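Local coordinates for protein enoyl-CoA hydratase/isomerase (PDB 3QXZ) that probably hydrates or isomerises enoyl-CoA thioesters of fatty acid metabolism, as a trimer-forming member of the crotonase-like family, at residues A[53-58]-A[99-104]; A[108-113]-A[128-133]; A[213-218]-A[230-235]. One frame throughout, in Å; residues are numbered along the deposited sequence.

Contact 1 (A[53-58]-A[99-104]); sequences RVIVLT and TPVIAA. With K (potassium ion), chain D; EDO (1,2-ethanediol), chain H.
I55 to L57 pair with V101 to A103 as two parallel neighbours in the middle of the six-stranded mixed sheet, near the centre of the chain. The short strand axes approach to 4.6 Å and run in the same direction, 23° apart. Alternating backbone bonds set the register: I55 N donates to P100 O, I102 N to I55 O, L57 N to I102 O and A104 N to L57 O. The first of these is almost straight, 174° at the hydrogen; the last is more bent, at 145°. CA-H groups of V101 and V56 also lean on I55 O and I102 O.

On the face with V56 and I102, V54 CG1 lies 4.0 Å from I102 CD1, the two side chains crossing obliquely, and V56 CG1 reaches A104 CB at the same distance. Helix 186-203 covers this face. The other face carries I55, L57, V101 and A103; there I55 CB packs 4.1 Å from V101 CG2, and helix 33-48 lies over it through Y43. At the far end T58 OG1, anti to the backbone N, donates to a lone pair of A104 O at 2.8 Å, in the carbonyl plane.

The near end is polar. T99 turns CG2 to I55 CD1 (3.9 Å), while OG1, anti to its carbonyl carbon, binds the potassium ion at 2.9 Å. A water and the carbonyl oxygens of L46, D47, D49 and V52 complete the ion's shell. R53 NE donates to O2 of a 1,2-ethanediol at 2.9 Å. The parallel core strands between helices 186-203 and 33-48 are consistent with the crotonase fold expected of this family, here with a potassium site just before the N-terminal end of strand 101-105.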
# COMPACT_ATOMS: atom_id res chain seq x y z
N ARG A 53 6.12 -5.52 -27.47
CA ARG A 53 5.34 -6.14 -26.39
C ARG A 53 5.69 -5.61 -25.00
O ARG A 53 4.81 -5.57 -24.12
CB ARG A 53 5.50 -7.66 -26.42
CG ARG A 53 4.90 -8.36 -27.67
CD ARG A 53 3.38 -8.19 -27.82
NE ARG A 53 2.76 -8.32 -26.52
CZ ARG A 53 2.58 -9.46 -25.86
NH1 ARG A 53 2.81 -10.66 -26.41
NH2 ARG A 53 2.11 -9.39 -24.62
N VAL A 54 6.95 -5.23 -24.82
CA VAL A 54 7.45 -4.77 -23.51
C VAL A 54 8.56 -3.77 -23.77
O VAL A 54 9.34 -3.93 -24.72
CB VAL A 54 8.05 -5.95 -22.66
CG1 VAL A 54 8.49 -5.47 -21.28
CG2 VAL A 54 7.09 -7.09 -22.52
N ILE A 55 8.63 -2.77 -22.89
CA ILE A 55 9.71 -1.79 -22.89
C ILE A 55 10.54 -1.98 -21.63
O ILE A 55 9.99 -2.03 -20.52
CB ILE A 55 9.15 -0.36 -22.93
CG1 ILE A 55 8.32 -0.13 -24.20
CG2 ILE A 55 10.28 0.68 -22.81
CD1 ILE A 55 7.30 1.02 -24.10
N VAL A 56 11.86 -2.08 -21.80
CA VAL A 56 12.79 -2.11 -20.66
C VAL A 56 13.59 -0.82 -20.66
O VAL A 56 14.19 -0.48 -21.68
CB VAL A 56 13.73 -3.35 -20.74
CG1 VAL A 56 14.77 -3.34 -19.61
CG2 VAL A 56 12.91 -4.64 -20.70
N LEU A 57 13.57 -0.11 -19.53
CA LEU A 57 14.35 1.11 -19.33
C LEU A 57 15.56 0.82 -18.44
O LEU A 57 15.43 0.24 -17.36
CB LEU A 57 13.47 2.19 -18.70
CG LEU A 57 14.15 3.55 -18.46
CD1 LEU A 57 14.61 4.22 -19.75
CD2 LEU A 57 13.15 4.43 -17.70
N THR A 58 16.75 1.23 -18.90
CA THR A 58 17.98 0.94 -18.17
C THR A 58 19.00 2.07 -18.38
O THR A 58 18.75 2.97 -19.18
CB THR A 58 18.53 -0.45 -18.57
OG1 THR A 58 19.37 -0.95 -17.54
CG2 THR A 58 19.25 -0.43 -19.92
N THR A 99 1.55 -0.67 -23.03
CA THR A 99 2.69 -1.58 -23.05
C THR A 99 3.36 -1.66 -21.69
O THR A 99 3.71 -0.62 -21.14
CB THR A 99 3.71 -1.11 -24.11
OG1 THR A 99 3.05 -1.03 -25.38
CG2 THR A 99 4.93 -2.03 -24.22
N PRO A 100 3.59 -2.87 -21.16
CA PRO A 100 4.33 -3.01 -19.90
C PRO A 100 5.72 -2.40 -19.98
O PRO A 100 6.40 -2.49 -21.03
CB PRO A 100 4.42 -4.53 -19.72
CG PRO A 100 3.17 -5.05 -20.38
CD PRO A 100 3.05 -4.17 -21.61
N VAL A 101 6.13 -1.79 -18.87
CA VAL A 101 7.44 -1.14 -18.76
C VAL A 101 8.15 -1.69 -17.53
O VAL A 101 7.60 -1.62 -16.42
CB VAL A 101 7.30 0.39 -18.66
CG1 VAL A 101 8.66 1.04 -18.41
CG2 VAL A 101 6.69 0.97 -19.95
N ILE A 102 9.35 -2.24 -17.73
CA ILE A 102 10.19 -2.72 -16.65
C ILE A 102 11.43 -1.82 -16.55
O ILE A 102 12.10 -1.59 -17.56
CB ILE A 102 10.66 -4.16 -16.93
CG1 ILE A 102 9.47 -5.12 -17.09
CG2 ILE A 102 11.63 -4.65 -15.82
CD1 ILE A 102 9.85 -6.52 -17.65
N ALA A 103 11.70 -1.29 -15.36
CA ALA A 103 12.91 -0.52 -15.12
C ALA A 103 13.98 -1.43 -14.56
O ALA A 103 13.85 -1.99 -13.44
CB ALA A 103 12.62 0.66 -14.18
N ALA A 104 15.02 -1.63 -15.37
CA ALA A 104 16.20 -2.39 -14.97
C ALA A 104 17.18 -1.37 -14.38
O ALA A 104 17.99 -0.76 -15.09
CB ALA A 104 16.80 -3.12 -16.19
K K D . 3.40 -1.51 -28.20
C1 EDO H . 0.44 -4.20 -25.27
O1 EDO H . 0.37 -5.18 -24.23
C2 EDO H . 1.75 -4.45 -26.00
O2 EDO H . 1.69 -5.68 -26.77
O HOH W 1 0.96 -2.59 -28.76

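Contact 2 (A[108-113]-A[128-133]); sequences HAIGIG and EGRYAI
H108 and R130 meet where a ring nitrogen takes the place of a backbone acceptor: R130 N donates to H108 ND1 at 2.9 Å, nearly straight (168°) and only 4° out of the imidazole plane. A109 N then donates to R130 O and G111 N to A132 O, while the bond from A132 N to A109 O is weak at 3.4 Å. These bonds make a short parallel pair, with A109 opposite Y131 and I110 opposite A132.

R130 can be followed outward. Its CB lies 3.6 Å from H108 ND1. CG is anti to the backbone N (chi1 -175°), and the chain stays extended as far as NE, crossing I110 at about a right angle; CG and CD each come close to I110 CD1. That methyl then sits over one face of the guanidinium, 3.4 Å above its plane and displaced toward the rim, with NH1 its nearest guanidinium atom at 3.5 Å. NE has its polar partner in S168 OG. The same I110 CD1 also touches R130 O and A132 CB, so one methyl touches the arginine's chain, its carbonyl oxygen and A132 CB.

Across the pair, A109 CB meets the edge of the Y131 ring in its plane, 3.8 Å from CD1. The Y131 hydroxyl is hydrogen-bonded to A126 O.

G111 is the N-cap of helix 112-117, whose M114 packs against A109, Y131 and I133. On the strand side, H108 and I110 form backbone bonds with F64 and C65, and Y131 with F169.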
# COMPACT_ATOMS: atom_id res chain seq x y z
N HIS A 108 23.02 3.48 -9.55
CA HIS A 108 22.49 4.67 -8.85
C HIS A 108 21.30 5.28 -9.54
O HIS A 108 21.31 5.49 -10.76
CB HIS A 108 23.57 5.75 -8.74
CG HIS A 108 24.88 5.24 -8.24
ND1 HIS A 108 24.98 4.43 -7.13
CD2 HIS A 108 26.14 5.41 -8.69
CE1 HIS A 108 26.25 4.15 -6.90
NE2 HIS A 108 26.98 4.73 -7.84
N ALA A 109 20.28 5.56 -8.74
CA ALA A 109 19.08 6.26 -9.23
C ALA A 109 18.71 7.30 -8.19
O ALA A 109 18.26 6.96 -7.09
CB ALA A 109 17.94 5.29 -9.50
N ILE A 110 18.96 8.57 -8.52
CA ILE A 110 18.87 9.66 -7.54
C ILE A 110 17.93 10.75 -8.05
O ILE A 110 17.99 11.12 -9.23
CB ILE A 110 20.28 10.29 -7.29
CG1 ILE A 110 21.31 9.24 -6.83
CG2 ILE A 110 20.20 11.49 -6.33
CD1 ILE A 110 21.05 8.67 -5.50
N GLY A 111 17.06 11.26 -7.18
CA GLY A 111 16.21 12.39 -7.53
C GLY A 111 15.25 12.02 -8.64
O GLY A 111 14.53 11.01 -8.52
N ILE A 112 15.22 12.80 -9.72
CA ILE A 112 14.36 12.47 -10.85
C ILE A 112 14.77 11.14 -11.52
O ILE A 112 13.94 10.47 -12.16
CB ILE A 112 14.19 13.64 -11.85
CG1 ILE A 112 12.93 13.40 -12.73
CG2 ILE A 112 15.52 13.93 -12.59
CD1 ILE A 112 12.27 14.64 -13.24
N GLY A 113 16.03 10.72 -11.33
CA GLY A 113 16.41 9.37 -11.78
C GLY A 113 15.57 8.30 -11.10
O GLY A 113 15.15 7.32 -11.74
N GLU A 128 24.23 -2.80 -5.28
CA GLU A 128 25.34 -1.85 -5.06
C GLU A 128 24.95 -0.39 -5.26
O GLU A 128 25.76 0.51 -5.00
CB GLU A 128 26.52 -2.20 -5.98
CG GLU A 128 27.10 -3.61 -5.80
CD GLU A 128 26.46 -4.66 -6.71
OE1 GLU A 128 25.33 -4.46 -7.21
OE2 GLU A 128 27.10 -5.71 -6.93
N GLY A 129 23.71 -0.14 -5.70
CA GLY A 129 23.31 1.23 -6.07
C GLY A 129 22.99 2.14 -4.89
O GLY A 129 22.55 1.67 -3.83
N ARG A 130 23.21 3.43 -5.09
CA ARG A 130 22.70 4.45 -4.19
C ARG A 130 21.35 4.94 -4.72
O ARG A 130 21.23 5.30 -5.89
CB ARG A 130 23.66 5.65 -4.04
CG ARG A 130 23.14 6.65 -2.97
CD ARG A 130 23.92 7.96 -2.84
NE ARG A 130 23.03 9.01 -2.31
CZ ARG A 130 22.87 10.22 -2.85
NH1 ARG A 130 23.57 10.57 -3.92
NH2 ARG A 130 22.02 11.08 -2.30
N TYR A 131 20.36 4.98 -3.83
CA TYR A 131 18.98 5.37 -4.18
C TYR A 131 18.50 6.44 -3.22
O TYR A 131 18.68 6.31 -2.02
CB TYR A 131 18.06 4.15 -4.11
CG TYR A 131 18.58 3.04 -5.00
CD1 TYR A 131 18.67 3.22 -6.38
CD2 TYR A 131 19.07 1.85 -4.44
CE1 TYR A 131 19.22 2.24 -7.20
CE2 TYR A 131 19.61 0.86 -5.25
CZ TYR A 131 19.67 1.06 -6.62
OH TYR A 131 20.22 0.09 -7.44
N ALA A 132 17.92 7.53 -3.74
CA ALA A 132 17.42 8.60 -2.88
C ALA A 132 16.53 9.49 -3.69
O ALA A 132 16.68 9.58 -4.93
CB ALA A 132 18.57 9.45 -2.29
N ILE A 133 15.65 10.20 -2.99
CA ILE A 133 14.81 11.27 -3.57
C ILE A 133 15.11 12.50 -2.71
O ILE A 133 14.34 12.83 -1.82
CB ILE A 133 13.32 10.87 -3.57
CG1 ILE A 133 13.13 9.54 -4.31
CG2 ILE A 133 12.46 11.95 -4.21
CD1 ILE A 133 11.73 8.91 -4.08

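Contact 3 (A[213-218]-A[230-235]); sequences KRLLWD and AARETA
Ionic contacts join D218 to R232 across two nearly antiparallel helix segments, whose axes stay 11.0 Å apart with directions 167° from each other. R232 reaches over with NH1 and NH2, both 3.0 Å from D218 OD2, an end-on grip on one oxygen that lies in the guanidinium plane. The NH1 bond uses the anti lone pair of OD2; the carboxylate itself is turned 63° from the guanidinium. The other oxygen, OD1, takes R214 NH1 at 2.8 Å from above the carboxylate plane, within the same helix.

Apolar contact comes from L215, whose CG is anti to the backbone N (chi1 179°). Its CD1 lies over one face of the R232 guanidinium, 3.6 Å above the plane and offset to the rim, and also touches R232 CD. CD2 meets E233 CG at 3.7 Å, the two side chains crossing at about a right angle. E233 turns its carboxylate to H147 and L145 of the second subunit.

One carboxylate thus serves two arginines, a salt-bridge network that would offset the repulsion between like charges and favour an ionised D218.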
# COMPACT_ATOMS: atom_id res chain seq x y z
N LYS A 213 -2.99 -3.83 -17.68
CA LYS A 213 -2.20 -2.67 -17.29
C LYS A 213 -3.06 -1.43 -17.22
O LYS A 213 -2.99 -0.67 -16.24
CB LYS A 213 -1.05 -2.45 -18.26
CG LYS A 213 -0.26 -1.18 -17.88
CD LYS A 213 1.03 -0.99 -18.63
CE LYS A 213 1.67 0.34 -18.25
NZ LYS A 213 3.13 0.41 -18.58
N ARG A 214 -3.88 -1.20 -18.24
CA ARG A 214 -4.68 0.02 -18.26
C ARG A 214 -5.76 0.05 -17.21
O ARG A 214 -6.05 1.13 -16.69
CB ARG A 214 -5.24 0.27 -19.66
CG ARG A 214 -4.11 0.65 -20.63
CD ARG A 214 -3.89 2.16 -20.78
NE ARG A 214 -4.06 2.97 -19.59
CZ ARG A 214 -3.14 3.19 -18.65
NH1 ARG A 214 -3.43 3.99 -17.63
NH2 ARG A 214 -1.94 2.58 -18.70
N LEU A 215 -6.36 -1.10 -16.86
CA LEU A 215 -7.35 -1.07 -15.77
C LEU A 215 -6.66 -0.83 -14.43
O LEU A 215 -7.12 -0.01 -13.62
CB LEU A 215 -8.21 -2.35 -15.77
CG LEU A 215 -9.25 -2.41 -14.65
CD1 LEU A 215 -10.14 -1.16 -14.57
CD2 LEU A 215 -10.10 -3.64 -14.86
N LEU A 216 -5.56 -1.54 -14.18
CA LEU A 216 -4.83 -1.33 -12.94
C LEU A 216 -4.52 0.16 -12.73
O LEU A 216 -4.82 0.73 -11.67
CB LEU A 216 -3.54 -2.17 -12.94
CG LEU A 216 -2.62 -2.01 -11.73
CD1 LEU A 216 -3.15 -2.67 -10.51
CD2 LEU A 216 -1.24 -2.60 -12.09
N TRP A 217 -3.94 0.78 -13.75
CA TRP A 217 -3.50 2.16 -13.60
C TRP A 217 -4.62 3.17 -13.77
O TRP A 217 -4.64 4.16 -13.02
CB TRP A 217 -2.34 2.45 -14.54
CG TRP A 217 -1.05 1.84 -14.09
CD1 TRP A 217 -0.33 0.84 -14.70
CD2 TRP A 217 -0.31 2.23 -12.94
NE1 TRP A 217 0.81 0.57 -13.97
CE2 TRP A 217 0.86 1.42 -12.89
CE3 TRP A 217 -0.50 3.19 -11.92
CZ2 TRP A 217 1.82 1.55 -11.90
CZ3 TRP A 217 0.46 3.32 -10.93
CH2 TRP A 217 1.60 2.48 -10.91
N ASP A 218 -5.55 2.99 -14.72
CA ASP A 218 -6.68 3.94 -14.82
C ASP A 218 -7.43 4.02 -13.51
O ASP A 218 -7.84 5.11 -13.10
CB ASP A 218 -7.69 3.58 -15.90
CG ASP A 218 -7.20 3.84 -17.33
OD1 ASP A 218 -6.16 4.52 -17.55
OD2 ASP A 218 -7.88 3.35 -18.24
N ALA A 230 -15.09 -3.46 -11.09
CA ALA A 230 -15.72 -4.77 -11.35
C ALA A 230 -16.42 -4.76 -12.71
O ALA A 230 -16.33 -5.72 -13.48
CB ALA A 230 -16.70 -5.12 -10.25
N ALA A 231 -17.11 -3.65 -13.01
CA ALA A 231 -17.78 -3.53 -14.31
C ALA A 231 -16.76 -3.52 -15.46
O ALA A 231 -17.00 -4.13 -16.49
CB ALA A 231 -18.67 -2.30 -14.36
N ARG A 232 -15.63 -2.83 -15.29
CA ARG A 232 -14.64 -2.84 -16.37
C ARG A 232 -13.98 -4.18 -16.56
O ARG A 232 -13.67 -4.54 -17.69
CB ARG A 232 -13.60 -1.70 -16.28
CG ARG A 232 -12.97 -1.58 -17.66
CD ARG A 232 -11.56 -1.14 -17.88
NE ARG A 232 -11.48 0.27 -17.60
CZ ARG A 232 -10.42 1.07 -17.83
NH1 ARG A 232 -10.53 2.31 -17.43
NH2 ARG A 232 -9.28 0.69 -18.41
N GLU A 233 -13.77 -4.94 -15.49
CA GLU A 233 -13.26 -6.30 -15.66
C GLU A 233 -14.24 -7.10 -16.49
O GLU A 233 -13.83 -7.85 -17.40
CB GLU A 233 -13.10 -6.99 -14.30
CG GLU A 233 -11.90 -6.52 -13.50
CD GLU A 233 -11.77 -7.22 -12.16
OE1 GLU A 233 -12.74 -7.86 -11.70
OE2 GLU A 233 -10.68 -7.10 -11.55
N THR A 234 -15.55 -6.98 -16.23
CA THR A 234 -16.53 -7.69 -17.07
C THR A 234 -16.44 -7.27 -18.53
O THR A 234 -16.43 -8.13 -19.43
CB THR A 234 -17.92 -7.52 -16.49
OG1 THR A 234 -17.93 -8.19 -15.21
CG2 THR A 234 -18.99 -8.15 -17.37
N ALA A 235 -16.39 -5.96 -18.78
CA ALA A 235 -16.35 -5.45 -20.15
C ALA A 235 -15.05 -5.87 -20.84
O ALA A 235 -15.08 -6.30 -22.01
CB ALA A 235 -16.50 -3.90 -20.15

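Contacts 1 and 2 follow one another along the chain: strand 108-110 follows strand 101-105 in the chain, yet their centres stand 18 Å apart and they touch nowhere else. Contact 3 meets contact 1 directly, through a probable hydrogen bond of 2.8 Å from K213 NZ to T99 O. Since T99 OG1 binds potassium, K213 ties helix 206-222 to a residue of the metal site, although the side chain of R214 is about 11 Å from the ion. Contacts 2 and 3 lie on opposite sides of the chain's centre, about 14 Å apart at their nearest atoms; of these two, only contact 3 reaches the second subunit.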